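Local coordinates for GDSL-like Lipase/Acylhydrolase family protein (Neisseria meningitidis, PDB 4K7J) that probably removes O-acetyl groups from peptidoglycan, acting as a serine esterase of the SGNH hydrolase family, at residues 324-329 / 350-355. Residues are numbered along the deposited sequence; the frame is centred on the assembly and turned at random.
Sequences WSWQNA and VHFSAK. With ACT (acetate ion), chain C.
The backbones stay far apart, 12.2 Å between the nearest CA atoms, those of Trp326 and Phe352, so the two rings alone make the contact. The side chains reach toward each other and slide past in opposite directions, Trp326 CZ2 lying 3.8 Å from Phe352 CE1. The planes are nearly parallel, 16° apart, yet so displaced that they barely overlap. Large flat side chains suit this place, together bridging the gap and offering apolar carbon to the buried interior. Trp326 NE1, 4.0 Å from Phe352 CZ, is buried without a hydrogen-bond partner in the model. A chi1 of -164° turns CG away from the backbone N and sends the indole toward Phe352 from helix 326-329, which Ser325 caps by accepting Asn328 N at OG, 2.9 Å away.

His351 points its NE2 at acetate O, 2.7 Å off and nearly straight at 169°, while Val350 CG1 covers one ring face and Asp348 binds ND1. Asp348 and His351 fit the Asp-X-X-His motif of SGNH esterases and probably form the catalytic triad with Ser62; Ser62 N, Gly218 N and Asn250 ND2 also hydrogen-bond the acetate, consistent with an oxyanion hole.

The aromatic pair thus joins the start of helix 326-329, which follows strand 322-325, to the segment leading into helix 354-373, whose Tyr357 touches both rings; Ile285 of strand 281-286 and Phe69 of helix 68-81 also pack on Trp326.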
ATOM      1  N   TRP A 324      -0.516  -1.661 -15.169  1.00 17.18           N
ATOM      2  CA  TRP A 324      -1.632  -2.585 -15.221  1.00 16.23           C
ATOM      3  C   TRP A 324      -2.921  -1.800 -15.401  1.00 19.07           C
ATOM      4  O   TRP A 324      -3.265  -0.964 -14.571  1.00 17.44           O
ATOM      5  CB  TRP A 324      -1.695  -3.407 -13.945  1.00 15.29           C
ATOM      6  CG  TRP A 324      -2.634  -4.562 -13.995  1.00 17.10           C
ATOM      7  CD1 TRP A 324      -2.439  -5.751 -14.633  1.00 23.05           C
ATOM      8  CD2 TRP A 324      -3.904  -4.666 -13.335  1.00 22.54           C
ATOM      9  NE1 TRP A 324      -3.513  -6.578 -14.433  1.00 20.95           N
ATOM     10  CE2 TRP A 324      -4.426  -5.938 -13.636  1.00 22.33           C
ATOM     11  CE3 TRP A 324      -4.646  -3.806 -12.518  1.00 16.27           C
ATOM     12  CZ2 TRP A 324      -5.661  -6.374 -13.150  1.00 19.44           C
ATOM     13  CZ3 TRP A 324      -5.873  -4.236 -12.042  1.00 19.86           C
ATOM     14  CH2 TRP A 324      -6.366  -5.511 -12.358  1.00 18.98           C
ATOM     15  N   SER A 325      -3.630  -2.064 -16.492  1.00 20.82           N
ATOM     16  CA  SER A 325      -4.851  -1.319 -16.782  1.00 16.60           C
ATOM     17  C   SER A 325      -6.065  -1.939 -16.121  1.00 18.59           C
ATOM     18  O   SER A 325      -6.653  -2.900 -16.638  1.00 19.37           O
ATOM     19  CB  SER A 325      -5.106  -1.219 -18.289  1.00 19.05           C
ATOM     20  OG  SER A 325      -6.376  -0.623 -18.513  1.00 22.19           O
ATOM     21  N   TRP A 326      -6.440  -1.378 -14.979  1.00 19.89           N
ATOM     22  CA  TRP A 326      -7.625  -1.808 -14.254  1.00 17.13           C
ATOM     23  C   TRP A 326      -8.850  -1.594 -15.134  1.00 18.98           C
ATOM     24  O   TRP A 326      -9.764  -2.410 -15.132  1.00 17.83           O
ATOM     25  CB  TRP A 326      -7.735  -1.014 -12.949  1.00 14.56           C
ATOM     26  CG  TRP A 326      -8.664  -1.567 -11.923  1.00 20.60           C
ATOM     27  CD1 TRP A 326      -9.687  -2.460 -12.117  1.00 17.21           C
ATOM     28  CD2 TRP A 326      -8.646  -1.272 -10.518  1.00 18.81           C
ATOM     29  NE1 TRP A 326     -10.312  -2.724 -10.916  1.00 17.94           N
ATOM     30  CE2 TRP A 326      -9.693  -2.007  -9.922  1.00 17.67           C
ATOM     31  CE3 TRP A 326      -7.844  -0.457  -9.709  1.00 18.28           C
ATOM     32  CZ2 TRP A 326      -9.963  -1.948  -8.550  1.00 17.56           C
ATOM     33  CZ3 TRP A 326      -8.121  -0.389  -8.347  1.00 15.39           C
ATOM     34  CH2 TRP A 326      -9.166  -1.136  -7.782  1.00 18.99           C
ATOM     35  N   GLN A 327      -8.881  -0.514 -15.907  1.00 16.09           N
ATOM     36  CA  GLN A 327     -10.026  -0.357 -16.809  1.00 19.53           C
ATOM     37  C   GLN A 327     -10.103  -1.508 -17.811  1.00 19.49           C
ATOM     38  O   GLN A 327     -11.183  -2.040 -18.052  1.00 18.90           O
ATOM     39  CB  GLN A 327     -10.070   1.007 -17.516  1.00 15.80           C
ATOM     40  CG  GLN A 327     -11.251   1.097 -18.498  1.00 19.74           C
ATOM     41  CD  GLN A 327     -11.530   2.496 -19.001  1.00 22.33           C
ATOM     42  OE1 GLN A 327     -11.972   3.369 -18.248  1.00 20.87           O
ATOM     43  NE2 GLN A 327     -11.297   2.711 -20.293  1.00 24.51           N
ATOM     44  N   ASN A 328      -8.970  -1.923 -18.376  1.00 19.71           N
ATOM     45  CA  ASN A 328      -9.018  -3.034 -19.325  1.00 23.73           C
ATOM     46  C   ASN A 328      -9.334  -4.350 -18.644  1.00 24.32           C
ATOM     47  O   ASN A 328     -10.083  -5.159 -19.185  1.00 22.61           O
ATOM     48  CB  ASN A 328      -7.758  -3.139 -20.187  1.00 24.43           C
ATOM     49  CG  ASN A 328      -7.727  -2.101 -21.279  1.00 24.72           C
ATOM     50  OD1 ASN A 328      -8.756  -1.499 -21.604  1.00 27.84           O
ATOM     51  ND2 ASN A 328      -6.549  -1.863 -21.834  1.00 24.11           N
ATOM     52  N   ALA A 329      -8.786  -4.543 -17.446  1.00 22.09           N
ATOM     53  CA  ALA A 329      -9.166  -5.686 -16.618  1.00 23.35           C
ATOM     54  C   ALA A 329     -10.677  -5.787 -16.440  1.00 22.92           C
ATOM     55  O   ALA A 329     -11.211  -6.889 -16.350  1.00 20.15           O
ATOM     56  CB  ALA A 329      -8.493  -5.616 -15.250  1.00 24.04           C
ATOM     57  N   VAL A 350     -18.273   4.113  -8.471  1.00 21.65           N
ATOM     58  CA  VAL A 350     -16.892   4.524  -8.252  1.00 21.69           C
ATOM     59  C   VAL A 350     -16.160   3.447  -7.465  1.00 20.42           C
ATOM     60  O   VAL A 350     -15.095   2.975  -7.874  1.00 18.44           O
ATOM     61  CB  VAL A 350     -16.810   5.847  -7.470  1.00 21.23           C
ATOM     62  CG1 VAL A 350     -15.349   6.202  -7.174  1.00 21.27           C
ATOM     63  CG2 VAL A 350     -17.499   6.976  -8.251  1.00 24.69           C
ATOM     64  N   HIS A 351     -16.744   3.053  -6.336  1.00 24.08           N
ATOM     65  CA  HIS A 351     -16.128   2.053  -5.463  1.00 22.49           C
ATOM     66  C   HIS A 351     -16.617   0.654  -5.813  1.00 19.53           C
ATOM     67  O   HIS A 351     -17.631   0.498  -6.477  1.00 22.56           O
ATOM     68  CB  HIS A 351     -16.376   2.395  -3.987  1.00 20.28           C
ATOM     69  CG  HIS A 351     -15.900   3.767  -3.612  1.00 22.10           C
ATOM     70  ND1 HIS A 351     -16.733   4.866  -3.594  1.00 27.71           N
ATOM     71  CD2 HIS A 351     -14.670   4.224  -3.282  1.00 27.18           C
ATOM     72  CE1 HIS A 351     -16.040   5.938  -3.255  1.00 25.53           C
ATOM     73  NE2 HIS A 351     -14.785   5.577  -3.059  1.00 31.38           N
ATOM     74  N   PHE A 352     -15.875  -0.363  -5.394  1.00 17.59           N
ATOM     75  CA  PHE A 352     -16.266  -1.725  -5.703  1.00 20.45           C
ATOM     76  C   PHE A 352     -16.775  -2.438  -4.460  1.00 20.06           C
ATOM     77  O   PHE A 352     -16.646  -1.946  -3.332  1.00 17.26           O
ATOM     78  CB  PHE A 352     -15.099  -2.498  -6.329  1.00 19.52           C
ATOM     79  CG  PHE A 352     -14.648  -1.960  -7.663  1.00 20.03           C
ATOM     80  CD1 PHE A 352     -13.821  -0.840  -7.739  1.00 16.56           C
ATOM     81  CD2 PHE A 352     -15.033  -2.586  -8.845  1.00 20.41           C
ATOM     82  CE1 PHE A 352     -13.387  -0.334  -8.986  1.00 19.06           C
ATOM     83  CE2 PHE A 352     -14.606  -2.097 -10.089  1.00 19.55           C
ATOM     84  CZ  PHE A 352     -13.778  -0.969 -10.161  1.00 15.65           C
ATOM     85  N   SER A 353     -17.384  -3.593  -4.673  1.00 19.98           N
ATOM     86  CA  SER A 353     -17.834  -4.410  -3.569  1.00 23.23           C
ATOM     87  C   SER A 353     -16.674  -5.322  -3.253  1.00 22.03           C
ATOM     88  O   SER A 353     -15.718  -5.400  -4.031  1.00 17.57           O
ATOM     89  CB  SER A 353     -19.053  -5.241  -3.985  1.00 25.31           C
ATOM     90  OG  SER A 353     -18.694  -6.180  -4.991  1.00 22.54           O
ATOM     91  N   ALA A 354     -16.770  -6.023  -2.125  1.00 23.02           N
ATOM     92  CA  ALA A 354     -15.718  -6.933  -1.693  1.00 23.08           C
ATOM     93  C   ALA A 354     -15.316  -7.907  -2.798  1.00 21.44           C
ATOM     94  O   ALA A 354     -14.130  -8.117  -3.041  1.00 20.25           O
ATOM     95  CB  ALA A 354     -16.156  -7.700  -0.431  1.00 25.26           C
ATOM     96  N   LYS A 355     -16.292  -8.500  -3.479  1.00 21.50           N
ATOM     97  CA  LYS A 355     -15.951  -9.509  -4.478  1.00 27.05           C
ATOM     98  C   LYS A 355     -15.405  -8.856  -5.747  1.00 22.13           C
ATOM     99  O   LYS A 355     -14.599  -9.452  -6.467  1.00 27.19           O
ATOM    100  CB  LYS A 355     -17.132 -10.444  -4.774  1.00 29.68           C
ATOM    101  CG  LYS A 355     -18.329  -9.791  -5.455  1.00 32.54           C
ATOM    102  CD  LYS A 355     -19.378 -10.845  -5.825  1.00 31.99           C
ATOM    103  CE  LYS A 355     -20.492 -10.249  -6.663  1.00 33.46           C
ATOM    104  NZ  LYS A 355     -21.568 -11.247  -6.898  1.00 37.02           N
TER
HETATM  105  C   ACT C 401     -11.605   6.928  -3.269  1.00 28.47           C
HETATM  106  O   ACT C 401     -12.667   7.261  -2.665  1.00 25.01           O
HETATM  107  OXT ACT C 401     -10.509   7.174  -2.700  1.00 21.56           O
HETATM  108  CH3 ACT C 401     -11.634   6.241  -4.599  1.00 19.13           C